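PDB 3WAJ: transmembrane oligosaccharyl transferase from Archaeoglobus fulgidus, which belongs to the STT3/AglB family of oligosaccharyl transferases, membrane proteins that join a many-helix transmembrane region to a soluble part, and carries a bound zinc ion. Local coordinates for residues 171-176 with 205-210; 256-261 with 279-284; 500-505 with 697-702. All coordinates share one frame; numbering follows the deposited sequence.

Contact 1 of 3, residues 171-176 with 205-210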
loop_
_atom_site.group_PDB
_atom_site.type_symbol
_atom_site.label_atom_id
_atom_site.label_comp_id
_atom_site.label_asym_id
_atom_site.label_seq_id
_atom_site.Cartn_x
_atom_site.Cartn_y
_atom_site.Cartn_z
ATOM N N VAL A 171 15.479 12.018 -11.348
ATOM C CA VAL A 171 15.982 12.217 -12.702
ATOM C C VAL A 171 16.233 13.701 -12.972
ATOM O O VAL A 171 17.276 14.072 -13.510
ATOM C CB VAL A 171 15.017 11.633 -13.742
ATOM C CG1 VAL A 171 15.564 11.817 -15.160
ATOM C CG2 VAL A 171 14.784 10.160 -13.456
ATOM N N SER A 172 15.272 14.539 -12.594
ATOM C CA SER A 172 15.415 15.989 -12.700
ATOM C C SER A 172 16.667 16.459 -11.997
ATOM O O SER A 172 17.395 17.292 -12.528
ATOM C CB SER A 172 14.211 16.719 -12.086
ATOM O OG SER A 172 13.067 16.580 -12.898
ATOM N N ALA A 173 16.907 15.936 -10.794
ATOM C CA ALA A 173 18.059 16.361 -10.008
ATOM C C ALA A 173 19.365 16.007 -10.724
ATOM O O ALA A 173 20.285 16.817 -10.770
ATOM C CB ALA A 173 18.021 15.765 -8.612
ATOM N N LEU A 174 19.433 14.806 -11.298
ATOM C CA LEU A 174 20.613 14.385 -12.044
ATOM C C LEU A 174 20.844 15.273 -13.277
ATOM O O LEU A 174 21.913 15.875 -13.434
ATOM C CB LEU A 174 20.475 12.930 -12.475
ATOM C CG LEU A 174 20.315 11.869 -11.394
ATOM C CD1 LEU A 174 20.051 10.519 -12.039
ATOM C CD2 LEU A 174 21.543 11.797 -10.491
ATOM N N GLY A 175 19.840 15.346 -14.145
ATOM C CA GLY A 175 19.929 16.125 -15.366
ATOM C C GLY A 175 20.241 17.588 -15.124
ATOM O O GLY A 175 21.029 18.190 -15.849
ATOM N N THR A 176 19.622 18.164 -14.102
ATOM C CA THR A 176 19.863 19.565 -13.774
ATOM C C THR A 176 21.221 19.751 -13.113
ATOM O O THR A 176 21.866 20.790 -13.274
ATOM C CB THR A 176 18.765 20.146 -12.857
ATOM O OG1 THR A 176 18.676 19.365 -11.655
ATOM C CG2 THR A 176 17.411 20.189 -13.577
ATOM N N GLY A 205 19.604 22.584 -7.003
ATOM C CA GLY A 205 19.341 22.511 -5.580
ATOM C C GLY A 205 17.849 22.453 -5.297
ATOM O O GLY A 205 17.425 21.884 -4.293
ATOM N N ILE A 206 17.049 23.040 -6.187
ATOM C CA ILE A 206 15.596 23.045 -6.026
ATOM C C ILE A 206 15.028 21.668 -6.317
ATOM O O ILE A 206 14.152 21.187 -5.599
ATOM C CB ILE A 206 14.911 24.131 -6.907
ATOM C CG1 ILE A 206 15.063 25.510 -6.268
ATOM C CG2 ILE A 206 13.437 23.840 -7.090
ATOM C CD1 ILE A 206 14.624 26.646 -7.153
ATOM N N THR A 207 15.531 21.034 -7.371
ATOM C CA THR A 207 15.083 19.693 -7.739
ATOM C C THR A 207 15.437 18.679 -6.646
ATOM O O THR A 207 14.649 17.784 -6.351
ATOM C CB THR A 207 15.657 19.249 -9.089
ATOM O OG1 THR A 207 17.085 19.221 -9.002
ATOM C CG2 THR A 207 15.233 20.206 -10.190
ATOM N N ILE A 208 16.611 18.819 -6.035
ATOM C CA ILE A 208 16.928 17.954 -4.899
ATOM C C ILE A 208 15.957 18.210 -3.750
ATOM O O ILE A 208 15.295 17.284 -3.262
ATOM C CB ILE A 208 18.371 18.111 -4.418
ATOM C CG1 ILE A 208 19.325 17.509 -5.455
ATOM C CG2 ILE A 208 18.560 17.422 -3.052
ATOM C CD1 ILE A 208 20.777 17.701 -5.130
ATOM N N GLY A 209 15.861 19.476 -3.341
ATOM C CA GLY A 209 14.887 19.902 -2.353
ATOM C C GLY A 209 13.515 19.302 -2.600
ATOM O O GLY A 209 12.903 18.749 -1.671
ATOM N N LEU A 210 13.040 19.383 -3.842
ATOM C CA LEU A 210 11.698 18.890 -4.164
ATOM C C LEU A 210 11.648 17.374 -4.047
ATOM O O LEU A 210 10.642 16.808 -3.599
ATOM C CB LEU A 210 11.247 19.365 -5.541
ATOM C CG LEU A 210 10.997 20.869 -5.591
ATOM C CD1 LEU A 210 10.491 21.317 -6.947
ATOM C CD2 LEU A 210 10.020 21.272 -4.504
#
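No ring takes part where Ser172, Ala173 and Thr176 meet Thr207 and Ile208, so the flat group that matters is the peptide carbonyl of Ser172, whose O lies 4.0 Å from Thr207 OG1. Its two faces are used by two donors of one residue: Thr176 N comes from one face, and Thr176 OG1 from the opposite one, with a bond of 2.6 Å to Ser172 O. The hydroxyl is tilted 28° from the carbonyl plane. Chi1 of Thr176 (57°) sets OG1 between its own backbone N and carbonyl carbon, a position from which it can turn back to the preceding turn. Thr207 OG1 takes the same position and bonds to Ala204 O within its own helix.

Across the contact the two threonines reach toward each other tip to tip, Thr176 OG1 standing 3.1 Å from Thr207 OG1. The hydroxyl of Thr207 also presses on the opposing backbone, with OG1 3.2 Å from Ala173 CA. Its methyl CG2 packs against both Thr176 CG2 and Ser172 CB, 4.1 Å from the latter. Beside this, Ala173 CB touches Ile208 CG1 at 3.8 Å, an apolar patch that helix 221-234 extends through Ile221 and Ile225.

Ala173, with no side chain beyond CB, lies at the closest backbone approach, its CA being 5.0 Å from Thr207 CA. The local axes come within 8.2 Å and run at 164°, nearly antiparallel. This is close packing of transmembrane helices 163-181 and 199-214 through alanine, serine and threonine, as is common in polytopic membrane proteins, here in the N-terminal STT3 region.

Contact 2 of 3, residues 256-261 with 279-284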
loop_
_atom_site.group_PDB
_atom_site.type_symbol
_atom_site.label_atom_id
_atom_site.label_comp_id
_atom_site.label_asym_id
_atom_site.label_seq_id
_atom_site.Cartn_x
_atom_site.Cartn_y
_atom_site.Cartn_z
ATOM N N VAL A 256 21.375 25.090 -1.392
ATOM C CA VAL A 256 20.010 25.450 -1.744
ATOM C C VAL A 256 19.026 24.378 -1.280
ATOM O O VAL A 256 17.998 24.700 -0.695
ATOM C CB VAL A 256 19.863 25.745 -3.253
ATOM C CG1 VAL A 256 18.391 25.844 -3.655
ATOM C CG2 VAL A 256 20.605 27.036 -3.614
ATOM N N SER A 257 19.354 23.111 -1.518
ATOM C CA SER A 257 18.463 22.011 -1.143
ATOM C C SER A 257 18.161 22.048 0.346
ATOM O O SER A 257 17.030 21.791 0.763
ATOM C CB SER A 257 19.074 20.655 -1.512
ATOM O OG SER A 257 20.226 20.381 -0.734
ATOM N N ALA A 258 19.180 22.381 1.141
ATOM C CA ALA A 258 19.035 22.473 2.597
ATOM C C ALA A 258 18.080 23.606 3.001
ATOM O O ALA A 258 17.293 23.465 3.933
ATOM C CB ALA A 258 20.377 22.663 3.237
ATOM N N LEU A 259 18.178 24.734 2.302
ATOM C CA LEU A 259 17.297 25.874 2.533
ATOM C C LEU A 259 15.848 25.518 2.255
ATOM O O LEU A 259 14.946 25.887 3.009
ATOM C CB LEU A 259 17.697 27.042 1.630
ATOM C CG LEU A 259 18.817 27.926 2.140
ATOM C CD1 LEU A 259 19.148 28.991 1.105
ATOM C CD2 LEU A 259 18.376 28.550 3.447
ATOM N N ILE A 260 15.630 24.821 1.149
ATOM C CA ILE A 260 14.294 24.386 0.765
ATOM C C ILE A 260 13.745 23.361 1.758
ATOM O O ILE A 260 12.557 23.357 2.075
ATOM C CB ILE A 260 14.319 23.809 -0.651
ATOM C CG1 ILE A 260 14.704 24.915 -1.619
ATOM C CG2 ILE A 260 12.969 23.184 -1.031
ATOM C CD1 ILE A 260 15.085 24.407 -2.951
ATOM N N TYR A 261 14.621 22.500 2.260
ATOM C CA TYR A 261 14.203 21.484 3.205
ATOM C C TYR A 261 13.910 22.084 4.568
ATOM O O TYR A 261 13.011 21.619 5.279
ATOM C CB TYR A 261 15.280 20.409 3.349
ATOM C CG TYR A 261 14.843 19.299 4.263
ATOM C CD1 TYR A 261 13.881 18.392 3.862
ATOM C CD2 TYR A 261 15.370 19.175 5.532
ATOM C CE1 TYR A 261 13.462 17.375 4.699
ATOM C CE2 TYR A 261 14.960 18.164 6.384
ATOM C CZ TYR A 261 14.007 17.265 5.963
ATOM O OH TYR A 261 13.609 16.256 6.811
ATOM N N PHE A 279 17.506 15.096 10.551
ATOM C CA PHE A 279 18.495 14.203 9.951
ATOM C C PHE A 279 18.750 14.561 8.482
ATOM O O PHE A 279 19.897 14.687 8.038
ATOM C CB PHE A 279 18.046 12.741 10.035
ATOM C CG PHE A 279 18.982 11.794 9.332
ATOM C CD1 PHE A 279 18.611 11.184 8.145
ATOM C CD2 PHE A 279 20.257 11.544 9.844
ATOM C CE1 PHE A 279 19.482 10.316 7.481
ATOM C CE2 PHE A 279 21.134 10.682 9.184
ATOM C CZ PHE A 279 20.750 10.072 8.002
ATOM N N GLN A 280 17.666 14.716 7.731
ATOM C CA GLN A 280 17.769 15.005 6.309
ATOM C C GLN A 280 18.483 16.342 6.066
ATOM O O GLN A 280 19.325 16.439 5.165
ATOM C CB GLN A 280 16.388 14.927 5.626
ATOM C CG GLN A 280 15.789 13.513 5.564
ATOM C CD GLN A 280 14.853 13.168 6.737
ATOM O OE1 GLN A 280 14.993 13.682 7.859
ATOM N NE2 GLN A 280 13.896 12.277 6.472
ATOM N N LEU A 281 18.163 17.347 6.893
ATOM C CA LEU A 281 18.831 18.655 6.886
ATOM C C LEU A 281 20.341 18.522 7.121
ATOM O O LEU A 281 21.146 19.174 6.454
ATOM C CB LEU A 281 18.223 19.566 7.964
ATOM C CG LEU A 281 18.793 20.985 8.133
ATOM C CD1 LEU A 281 18.576 21.836 6.881
ATOM C CD2 LEU A 281 18.207 21.703 9.351
ATOM N N LEU A 282 20.716 17.680 8.081
ATOM C CA LEU A 282 22.117 17.398 8.350
ATOM C C LEU A 282 22.766 16.808 7.109
ATOM O O LEU A 282 23.886 17.186 6.752
ATOM C CB LEU A 282 22.254 16.430 9.524
ATOM C CG LEU A 282 22.608 16.998 10.899
ATOM C CD1 LEU A 282 21.978 18.360 11.142
ATOM C CD2 LEU A 282 22.182 16.013 11.982
ATOM N N VAL A 283 22.068 15.889 6.445
ATOM C CA VAL A 283 22.629 15.259 5.253
ATOM C C VAL A 283 22.921 16.295 4.180
ATOM O O VAL A 283 24.001 16.314 3.604
ATOM C CB VAL A 283 21.727 14.142 4.676
ATOM C CG1 VAL A 283 22.338 13.594 3.392
ATOM C CG2 VAL A 283 21.571 13.025 5.682
ATOM N N LEU A 284 21.967 17.181 3.937
ATOM C CA LEU A 284 22.130 18.177 2.889
ATOM C C LEU A 284 23.170 19.258 3.253
ATOM O O LEU A 284 23.940 19.686 2.392
ATOM C CB LEU A 284 20.771 18.759 2.478
ATOM C CG LEU A 284 19.762 17.675 2.057
ATOM C CD1 LEU A 284 18.379 18.255 1.812
ATOM C CD2 LEU A 284 20.241 16.921 0.813
#
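Tyr261 lies against the backbone and side chains of Gln280 and Leu281, and this is the tight end of the contact. Its CE2 is 3.3 Å from Leu281 N, while CZ sits 3.4 Å from Gln280 CB. Chi1 of -177° sets Tyr261 CG anti to the backbone N, and the bond from CA to CB itself points toward the facing helix. Tyrosine and glutamine side chains cross obliquely, ring and amide planes 38° apart, and Tyr261 OH comes 3.1 Å from Gln280 OE1.

Farther along, the packing is looser and carried by aliphatic groups. Ala258 CB is 4.0 Å from Leu284 CB and 4.1 Å from Leu281 CD1, and Leu284 CD1 lies at 4.1 Å from Tyr261 CB. Ser257 OG rests on Leu284 CB at 3.6 Å. Leu259 and Leu282, both exposed, start away from the opposite segment on the outer side, whereas all six touching residues are buried. The local axes, at 162°, pass 8.9 Å apart.

The polar tips find their hydrogen bonds nearby: Tyr261 OH with Ser277 O, Gln280 OE1 with Ser277 OG, and Gln280 NE2 with Phe275 O and Gly216 O. Ser257 OG bonds to Phe254 O. The chemistry implies that helices 243-261 and 278-303 meet by van der Waals packing of mixed apolar and polar groups, the latter satisfied from the connecting chain, from Gly216 after helix 199-214 and, for Ser257, from its own helix.

Contact 3 of 3, residues 500-505 with 697-702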
loop_
_atom_site.group_PDB
_atom_site.type_symbol
_atom_site.label_atom_id
_atom_site.label_comp_id
_atom_site.label_asym_id
_atom_site.label_seq_id
_atom_site.Cartn_x
_atom_site.Cartn_y
_atom_site.Cartn_z
ATOM N N ASN A 500 -13.588 -1.733 -4.201
ATOM C CA ASN A 500 -14.705 -2.136 -5.042
ATOM C C ASN A 500 -15.986 -1.465 -4.515
ATOM O O ASN A 500 -15.973 -0.828 -3.450
ATOM C CB ASN A 500 -14.823 -3.671 -5.147
ATOM C CG ASN A 500 -15.127 -4.373 -3.795
ATOM O OD1 ASN A 500 -15.581 -3.757 -2.825
ATOM N ND2 ASN A 500 -14.906 -5.691 -3.760
ATOM N N LYS A 501 -17.082 -1.595 -5.250
ATOM C CA LYS A 501 -18.312 -0.898 -4.906
ATOM C C LYS A 501 -18.901 -1.346 -3.566
ATOM O O LYS A 501 -19.463 -0.525 -2.818
ATOM C CB LYS A 501 -19.326 -1.027 -6.045
ATOM C CG LYS A 501 -20.674 -0.391 -5.741
ATOM C CD LYS A 501 -21.346 0.129 -7.027
ATOM C CE LYS A 501 -22.765 0.606 -6.748
ATOM N NZ LYS A 501 -23.595 -0.525 -6.281
ATOM N N GLN A 502 -18.753 -2.632 -3.255
ATOM C CA GLN A 502 -19.228 -3.156 -1.977
ATOM C C GLN A 502 -18.572 -2.437 -0.802
ATOM O O GLN A 502 -19.260 -1.966 0.112
ATOM C CB GLN A 502 -18.992 -4.665 -1.881
ATOM C CG GLN A 502 -19.825 -5.482 -2.850
ATOM C CD GLN A 502 -19.024 -5.928 -4.043
ATOM O OE1 GLN A 502 -18.118 -5.221 -4.491
ATOM N NE2 GLN A 502 -19.326 -7.126 -4.553
ATOM N N TRP A 503 -17.243 -2.358 -0.841
ATOM C CA TRP A 503 -16.464 -1.641 0.175
ATOM C C TRP A 503 -16.773 -0.152 0.223
ATOM O O TRP A 503 -16.993 0.416 1.291
ATOM C CB TRP A 503 -14.979 -1.791 -0.108
ATOM C CG TRP A 503 -14.267 -2.814 0.717
ATOM C CD1 TRP A 503 -13.775 -4.024 0.289
ATOM C CD2 TRP A 503 -13.921 -2.707 2.108
ATOM N NE1 TRP A 503 -13.147 -4.673 1.331
ATOM C CE2 TRP A 503 -13.216 -3.885 2.456
ATOM C CE3 TRP A 503 -14.131 -1.723 3.090
ATOM C CZ2 TRP A 503 -12.738 -4.116 3.743
ATOM C CZ3 TRP A 503 -13.648 -1.936 4.364
ATOM C CH2 TRP A 503 -12.959 -3.130 4.689
ATOM N N TYR A 504 -16.775 0.494 -0.934
ATOM C CA TYR A 504 -17.012 1.931 -0.944
ATOM C C TYR A 504 -18.387 2.246 -0.376
ATOM O O TYR A 504 -18.532 3.194 0.405
ATOM C CB TYR A 504 -16.834 2.540 -2.342
ATOM C CG TYR A 504 -16.987 4.046 -2.355
ATOM C CD1 TYR A 504 -15.887 4.881 -2.166
ATOM C CD2 TYR A 504 -18.242 4.634 -2.551
ATOM C CE1 TYR A 504 -16.030 6.269 -2.166
ATOM C CE2 TYR A 504 -18.400 6.020 -2.552
ATOM C CZ TYR A 504 -17.297 6.830 -2.362
ATOM O OH TYR A 504 -17.477 8.187 -2.374
ATOM N N ASP A 505 -19.396 1.453 -0.741
ATOM C CA ASP A 505 -20.756 1.701 -0.229
ATOM C C ASP A 505 -20.865 1.396 1.256
ATOM O O ASP A 505 -21.542 2.111 1.995
ATOM C CB ASP A 505 -21.812 0.909 -1.012
ATOM C CG ASP A 505 -22.064 1.482 -2.389
ATOM O OD1 ASP A 505 -21.586 2.605 -2.640
ATOM O OD2 ASP A 505 -22.739 0.813 -3.214
ATOM N N TYR A 697 -24.953 -4.418 9.060
ATOM C CA TYR A 697 -24.965 -4.152 7.617
ATOM C C TYR A 697 -24.081 -5.154 6.869
ATOM O O TYR A 697 -23.014 -5.530 7.362
ATOM C CB TYR A 697 -24.455 -2.722 7.360
ATOM C CG TYR A 697 -24.283 -2.319 5.901
ATOM C CD1 TYR A 697 -23.144 -2.681 5.176
ATOM C CD2 TYR A 697 -25.232 -1.521 5.262
ATOM C CE1 TYR A 697 -22.975 -2.282 3.842
ATOM C CE2 TYR A 697 -25.070 -1.125 3.938
ATOM C CZ TYR A 697 -23.942 -1.508 3.236
ATOM O OH TYR A 697 -23.784 -1.118 1.930
ATOM N N GLU A 698 -24.508 -5.577 5.681
ATOM C CA GLU A 698 -23.597 -6.245 4.737
ATOM C C GLU A 698 -23.805 -5.696 3.329
ATOM O O GLU A 698 -24.877 -5.193 2.995
ATOM C CB GLU A 698 -23.769 -7.774 4.732
ATOM C CG GLU A 698 -25.070 -8.270 4.077
ATOM C CD GLU A 698 -25.119 -9.807 3.934
ATOM O OE1 GLU A 698 -24.053 -10.467 4.004
ATOM O OE2 GLU A 698 -26.225 -10.369 3.744
ATOM N N SER A 699 -22.766 -5.788 2.508
ATOM C CA SER A 699 -22.841 -5.357 1.115
ATOM C C SER A 699 -23.438 -6.451 0.265
ATOM O O SER A 699 -23.770 -7.534 0.751
ATOM C CB SER A 699 -21.447 -5.105 0.581
ATOM O OG SER A 699 -20.692 -6.304 0.586
ATOM N N ASP A 700 -23.520 -6.162 -1.025
ATOM C CA ASP A 700 -23.869 -7.134 -2.036
ATOM C C ASP A 700 -22.855 -8.300 -2.089
ATOM O O ASP A 700 -21.772 -8.233 -1.487
ATOM C CB ASP A 700 -23.922 -6.424 -3.386
ATOM C CG ASP A 700 -24.908 -7.059 -4.333
ATOM O OD1 ASP A 700 -25.345 -8.204 -4.054
ATOM O OD2 ASP A 700 -25.241 -6.413 -5.356
ATOM N N TYR A 701 -23.216 -9.362 -2.810
ATOM C CA TYR A 701 -22.400 -10.573 -2.920
ATOM C C TYR A 701 -21.113 -10.328 -3.701
ATOM O O TYR A 701 -21.020 -9.348 -4.451
ATOM C CB TYR A 701 -23.200 -11.670 -3.645
ATOM C CG TYR A 701 -24.352 -12.220 -2.835
ATOM C CD1 TYR A 701 -24.123 -13.122 -1.809
ATOM C CD2 TYR A 701 -25.669 -11.847 -3.108
ATOM C CE1 TYR A 701 -25.162 -13.632 -1.060
ATOM C CE2 TYR A 701 -26.730 -12.358 -2.359
ATOM C CZ TYR A 701 -26.457 -13.247 -1.336
ATOM O OH TYR A 701 -27.471 -13.776 -0.579
ATOM N N PRO A 702 -20.113 -11.220 -3.541
ATOM C CA PRO A 702 -19.030 -11.218 -4.540
ATOM C C PRO A 702 -19.622 -11.373 -5.946
ATOM O O PRO A 702 -20.638 -12.057 -6.112
ATOM C CB PRO A 702 -18.191 -12.454 -4.179
ATOM C CG PRO A 702 -18.890 -13.138 -3.008
ATOM C CD PRO A 702 -19.820 -12.110 -2.403
#
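Tyr697, at the end of strand 693-698, meets Asp505 loosely: its OH is 3.9 Å from Asp505 C, while its ring stacks on Trp509 farther along helix 501-513, which carries Asp505. Glu698, next in line, sends its carboxylate to Arg805 and Thr801 instead of to the helix.

At Ser699 the backbones come nearest, and its CB lies 3.5 Å from Gln502 CB. Chi1 of 63° puts Ser699 OG between its backbone N and carbonyl carbon, and the hydroxyl bonds to Asp700 O at 3.0 Å, in the carbonyl plane and on a lone pair. Ser699 OG is also bonded to Val771 N of the neighbouring strand, so this small side chain ties the extended chain after the strand to the sheet while CB and OG touch Gln502 CB and CG.

Asp700 contributes mainly backbone, its O lying 3.6 Å from Gln502 CG. Asp700 OD1 accepts from Tyr701 N of the next residue at 2.7 Å, on the anti side of the carboxylate and well out of its plane.

Tyr701 supplies the hydrogen bond of the contact through its carbonyl, with Gln502 NE2 donating to Tyr701 O at 2.8 Å. The N-H...O angle of 140° shows a bent bond; Tyr701 O lies in the glutamine amide plane, but NE2 stands above the plane of the carbonyl. The side chain gets there by a bend at chi2, 102°, which swings CD toward segment 699-701. Pro702 closes the walk, its CA 4.1 Å from Gln502 NE2, at the N-cap position of helix 703-708.

Opposite, Asn500 caps helix 501-513, its OD1 accepting from Trp503 N at 2.9 Å. An N-capped helix start thus packs against the chain leaving the outermost strand of a mixed sheet, in an alpha/beta fold that includes the AglB core region.

Along the chain the contacts follow in series, each closing before the next opens. Contacts 1 and 2 are neighbours in the transmembrane STT3 region, their centres 13 Å apart, and they touch through helices 199-214 and 243-261: Ile206 CA lies 3.4 Å from Ile260 CD1, and Ile208 CG2 is 3.6 Å from Ser257 CB. Helices 163-181, 199-214, 243-261 and 278-303 thus form one continuous packed group. Contact 3 belongs to the sheet-containing part on the opposite side of the chain's centre, with its centre about 44 Å from that of contact 1 and 46 Å from that of contact 2. The set therefore samples two separate parts of the protein, one mainly helical and one mixed.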